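Local coordinates for E1 (Kluyveromyces marxianus, PDB 3VX6), which activates the ubiquitin-like proteins ATG12 and ATG8 for their conjugation, as the E1-like enzyme of autophagy and the cytoplasm-to-vacuole pathway, at residues A[97-100]-A[101-105]; A[212-215]-A[216-219]. All coordinates share one frame; numbering follows the deposited sequence.

In the fold
Both contacts are local: contact 1 runs along one helix, contact 2 passes from a turn into the start of another. Their centres lie about 16 Å apart and their nearest atoms about 7 Å, so they do not touch. Contact 1 is a surface contact on the first turns of helix 97-114, which rests on strands 123-130 and 135-144; there long polar side chains meet, and Phe100 packs with Lys104 next to the sheet. Contact 2 is buried, nearer the centre of the chain, against strands 198-202 and 231-236. Apart from Lys216, its side chains are short or branched; the side-chain bonds of Thr215 and Asn217 go to backbone atoms, where in contact 1 an amide meets a carboxylate.

Contact 1 (A[97-100]-A[101-105]); sequences KIQF and IKEKG
Gln99 directs CG away from its backbone N (chi1 179°) and then bends at chi2, which turns its amide along the helix toward Glu103, whose extended chain reaches back to meet it. NE2 of Gln99 donates to OE2 of Glu103 at 2.6 Å, nearly straight and in the amide plane, striking the carboxylate oxygen on its anti side; the two planes are turned 46° apart. A neutral amide suits this place because it can offer an N-H to the acid one turn on. Phe100 and Lys104 form the second i to i+4 pair: bent at chi2 and chi3, the lysine lays its methylene CD over the centre of the ring, 3.9 Å from the Phe100 centroid, in a CH-pi contact. Helix 97-114 carries both pairs, and its backbone bonds run in the alpha-helical pattern, as from Lys104 N to Phe100 O (3.1 Å). Replacing Phe100 by an alanine would probably leave the Lys104 methylenes without the surface they lie on and open a gap toward Tyr124 and Ile126 of strand 123-130. Ile101 is buried, its branched apolar chain touching Cys141 of strand 135-144, while Lys97 sends NZ to the carbonyl of Phe92.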
loop_
_atom_site.group_PDB
_atom_site.type_symbol
_atom_site.label_atom_id
_atom_site.label_comp_id
_atom_site.label_asym_id
_atom_site.label_seq_id
_atom_site.Cartn_x
_atom_site.Cartn_y
_atom_site.Cartn_z
ATOM N N LYS A 97 -6.432 -14.368 9.254
ATOM C CA LYS A 97 -5.833 -13.447 8.296
ATOM C C LYS A 97 -6.844 -12.667 7.472
ATOM O O LYS A 97 -6.623 -11.498 7.186
ATOM C CB LYS A 97 -4.861 -14.181 7.359
ATOM C CG LYS A 97 -3.519 -14.537 7.991
ATOM C CD LYS A 97 -3.626 -15.807 8.800
ATOM C CE LYS A 97 -2.365 -16.097 9.584
ATOM N NZ LYS A 97 -2.470 -17.432 10.244
ATOM N N ILE A 98 -7.949 -13.304 7.097
ATOM C CA ILE A 98 -8.973 -12.638 6.298
ATOM C C ILE A 98 -9.730 -11.552 7.074
ATOM O O ILE A 98 -9.986 -10.454 6.558
ATOM C CB ILE A 98 -9.976 -13.668 5.726
ATOM C CG1 ILE A 98 -11.352 -13.031 5.589
ATOM C CG2 ILE A 98 -10.012 -14.903 6.594
ATOM C CD1 ILE A 98 -12.396 -13.974 5.089
ATOM N N GLN A 99 -10.093 -11.856 8.310
ATOM C CA GLN A 99 -10.789 -10.884 9.130
ATOM C C GLN A 99 -9.849 -9.705 9.387
ATOM O O GLN A 99 -10.267 -8.542 9.447
ATOM C CB GLN A 99 -11.196 -11.523 10.452
ATOM C CG GLN A 99 -11.909 -10.589 11.418
ATOM C CD GLN A 99 -13.084 -9.866 10.776
ATOM O OE1 GLN A 99 -13.877 -10.463 10.035
ATOM N NE2 GLN A 99 -13.208 -8.573 11.066
ATOM N N PHE A 100 -8.567 -10.021 9.518
ATOM C CA PHE A 100 -7.555 -9.016 9.787
ATOM C C PHE A 100 -7.386 -8.048 8.643
ATOM O O PHE A 100 -7.444 -6.841 8.829
ATOM C CB PHE A 100 -6.213 -9.692 10.105
ATOM C CG PHE A 100 -5.047 -8.752 10.129
ATOM C CD1 PHE A 100 -4.410 -8.380 8.944
ATOM C CD2 PHE A 100 -4.584 -8.230 11.336
ATOM C CE1 PHE A 100 -3.327 -7.501 8.960
ATOM C CE2 PHE A 100 -3.507 -7.353 11.362
ATOM C CZ PHE A 100 -2.874 -6.984 10.170
ATOM N N ILE A 101 -7.180 -8.566 7.447
ATOM C CA ILE A 101 -6.977 -7.675 6.330
ATOM C C ILE A 101 -8.283 -6.953 5.994
ATOM O O ILE A 101 -8.270 -5.828 5.493
ATOM C CB ILE A 101 -6.393 -8.443 5.123
ATOM C CG1 ILE A 101 -5.601 -7.477 4.246
ATOM C CG2 ILE A 101 -7.493 -9.138 4.348
ATOM C CD1 ILE A 101 -4.819 -8.153 3.161
ATOM N N LYS A 102 -9.413 -7.590 6.296
ATOM C CA LYS A 102 -10.706 -6.975 6.035
ATOM C C LYS A 102 -10.850 -5.696 6.863
ATOM O O LYS A 102 -11.279 -4.655 6.360
ATOM C CB LYS A 102 -11.831 -7.928 6.413
ATOM C CG LYS A 102 -13.217 -7.371 6.145
ATOM C CD LYS A 102 -14.271 -8.187 6.862
ATOM C CE LYS A 102 -15.684 -7.876 6.348
ATOM N NZ LYS A 102 -16.743 -8.540 7.175
ATOM N N GLU A 103 -10.500 -5.784 8.143
ATOM C CA GLU A 103 -10.602 -4.640 9.035
ATOM C C GLU A 103 -9.631 -3.546 8.653
ATOM O O GLU A 103 -10.006 -2.380 8.582
ATOM C CB GLU A 103 -10.367 -5.071 10.485
ATOM C CG GLU A 103 -11.571 -5.772 11.096
ATOM C CD GLU A 103 -11.293 -6.308 12.483
ATOM O OE1 GLU A 103 -10.839 -5.532 13.345
ATOM O OE2 GLU A 103 -11.538 -7.508 12.716
ATOM N N LYS A 104 -8.379 -3.923 8.417
ATOM C CA LYS A 104 -7.370 -2.955 8.028
ATOM C C LYS A 104 -7.889 -2.270 6.781
ATOM O O LYS A 104 -7.665 -1.078 6.576
ATOM C CB LYS A 104 -6.029 -3.647 7.755
ATOM C CG LYS A 104 -5.116 -3.744 8.978
ATOM C CD LYS A 104 -5.803 -4.396 10.152
ATOM C CE LYS A 104 -5.879 -3.454 11.345
ATOM N NZ LYS A 104 -6.818 -3.947 12.425
ATOM N N GLY A 105 -8.619 -3.032 5.974
ATOM C CA GLY A 105 -9.183 -2.499 4.750
ATOM C C GLY A 105 -10.273 -1.465 4.964
ATOM O O GLY A 105 -10.327 -0.469 4.245
#

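Contact 2 (A[212-215]-A[216-219]); sequences SAVT and KNIL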
loop_
_atom_site.group_PDB
_atom_site.type_symbol
_atom_site.label_atom_id
_atom_site.label_comp_id
_atom_site.label_asym_id
_atom_site.label_seq_id
_atom_site.Cartn_x
_atom_site.Cartn_y
_atom_site.Cartn_z
ATOM N N SER A 212 -0.698 -0.894 -9.130
ATOM C CA SER A 212 -0.675 -1.758 -7.970
ATOM C C SER A 212 -2.106 -1.978 -7.479
ATOM O O SER A 212 -2.969 -1.114 -7.646
ATOM C CB SER A 212 0.194 -1.126 -6.882
ATOM O OG SER A 212 0.016 0.279 -6.851
ATOM N N ALA A 213 -2.354 -3.149 -6.899
ATOM C CA ALA A 213 -3.671 -3.489 -6.381
ATOM C C ALA A 213 -4.185 -2.403 -5.437
ATOM O O ALA A 213 -5.367 -2.352 -5.104
ATOM C CB ALA A 213 -3.605 -4.841 -5.649
ATOM N N VAL A 214 -3.289 -1.527 -5.012
ATOM C CA VAL A 214 -3.648 -0.456 -4.083
ATOM C C VAL A 214 -4.497 0.641 -4.742
ATOM O O VAL A 214 -5.104 1.472 -4.072
ATOM C CB VAL A 214 -2.373 0.140 -3.454
ATOM C CG1 VAL A 214 -1.849 1.283 -4.307
ATOM C CG2 VAL A 214 -2.647 0.541 -2.030
ATOM N N THR A 215 -4.540 0.625 -6.068
ATOM C CA THR A 215 -5.344 1.576 -6.827
ATOM C C THR A 215 -6.844 1.437 -6.511
ATOM O O THR A 215 -7.626 2.392 -6.651
ATOM C CB THR A 215 -5.177 1.359 -8.344
ATOM O OG1 THR A 215 -3.787 1.362 -8.691
ATOM C CG2 THR A 215 -5.885 2.465 -9.123
ATOM N N LYS A 216 -7.241 0.234 -6.107
ATOM C CA LYS A 216 -8.624 -0.038 -5.779
ATOM C C LYS A 216 -9.072 0.832 -4.647
ATOM O O LYS A 216 -10.223 1.247 -4.592
ATOM C CB LYS A 216 -8.775 -1.490 -5.377
ATOM C CG LYS A 216 -8.674 -2.487 -6.531
ATOM C CD LYS A 216 -8.840 -3.928 -6.020
ATOM C CE LYS A 216 -8.753 -4.915 -7.164
ATOM N NZ LYS A 216 -8.145 -6.154 -6.572
ATOM N N ASN A 217 -8.150 1.033 -3.716
ATOM C CA ASN A 217 -8.372 1.892 -2.571
ATOM C C ASN A 217 -8.818 3.257 -3.121
ATOM O O ASN A 217 -9.927 3.718 -2.848
ATOM C CB ASN A 217 -7.060 2.031 -1.790
ATOM C CG ASN A 217 -6.512 0.692 -1.331
ATOM O OD1 ASN A 217 -6.903 -0.362 -1.845
ATOM N ND2 ASN A 217 -5.607 0.723 -0.365
ATOM N N ILE A 218 -7.959 3.885 -3.922
ATOM C CA ILE A 218 -8.279 5.187 -4.496
ATOM C C ILE A 218 -9.674 5.156 -5.111
ATOM O O ILE A 218 -10.550 5.949 -4.741
ATOM C CB ILE A 218 -7.244 5.595 -5.571
ATOM C CG1 ILE A 218 -5.838 5.639 -4.945
ATOM C CG2 ILE A 218 -7.644 6.933 -6.192
ATOM C CD1 ILE A 218 -4.699 5.792 -5.936
ATOM N N LEU A 219 -9.887 4.218 -6.025
ATOM C CA LEU A 219 -11.184 4.086 -6.668
ATOM C C LEU A 219 -12.316 3.960 -5.669
ATOM O O LEU A 219 -13.271 4.716 -5.702
ATOM C CB LEU A 219 -11.189 2.877 -7.588
ATOM C CG LEU A 219 -10.259 3.097 -8.767
ATOM C CD1 LEU A 219 -10.013 1.793 -9.494
ATOM C CD2 LEU A 219 -10.881 4.138 -9.680
#
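Val214 and Asn217 touch where the chain enters the helix: methyl CG2 of Val214 lies 3.4 Å from ND2 of Asn217, the two side chains crossing at about a right angle. Close by, methyl CG2 of Thr215 faces CD1 of Leu219 at 4.2 Å, one helical turn on, and the backbone closes the same step with a nearly straight bond of 3.0 Å from Leu219 N to Thr215 O. The bonds before it, from Lys216 N to Ala213 O and from Asn217 N to Val214 O, span three residues and are weak.

Ser212 O helps to position Thr215. This carbonyl accepts twice, from Thr215 N and from Thr215 OG1, each at 2.8 Å, and the hydroxyl comes in the carbonyl plane. A chi1 of -53° puts OG1 beside the backbone N, from where both donors reach one oxygen, while CG2 is left to face Leu219. Threonine suits the spot by offering a hydroxyl and a methyl from one carbon.

Farther out, the buried amide of Asn217 is satisfied on both ends: ND2 gives to the carbonyls of Ile120 and Pro143, and OD1 accepts from Phe145 N, so an asparagine can tie the helix to two other parts of the chain. Ser212 OG bonds to Asp203 and to Phe204 N. Apolar branches do the rest, Val214, Thr215 and Ile218 packing on Phe201 of strand 198-202, and Thr215, Ile218 and Leu219 on Ile233 of strand 231-236.

The stretch from Ser212 to Thr215 is a type I beta turn that leads into helix 215-225, which links the adjacent parallel strands 198-202 and 231-236 and packs on both: a beta-alpha-beta crossover.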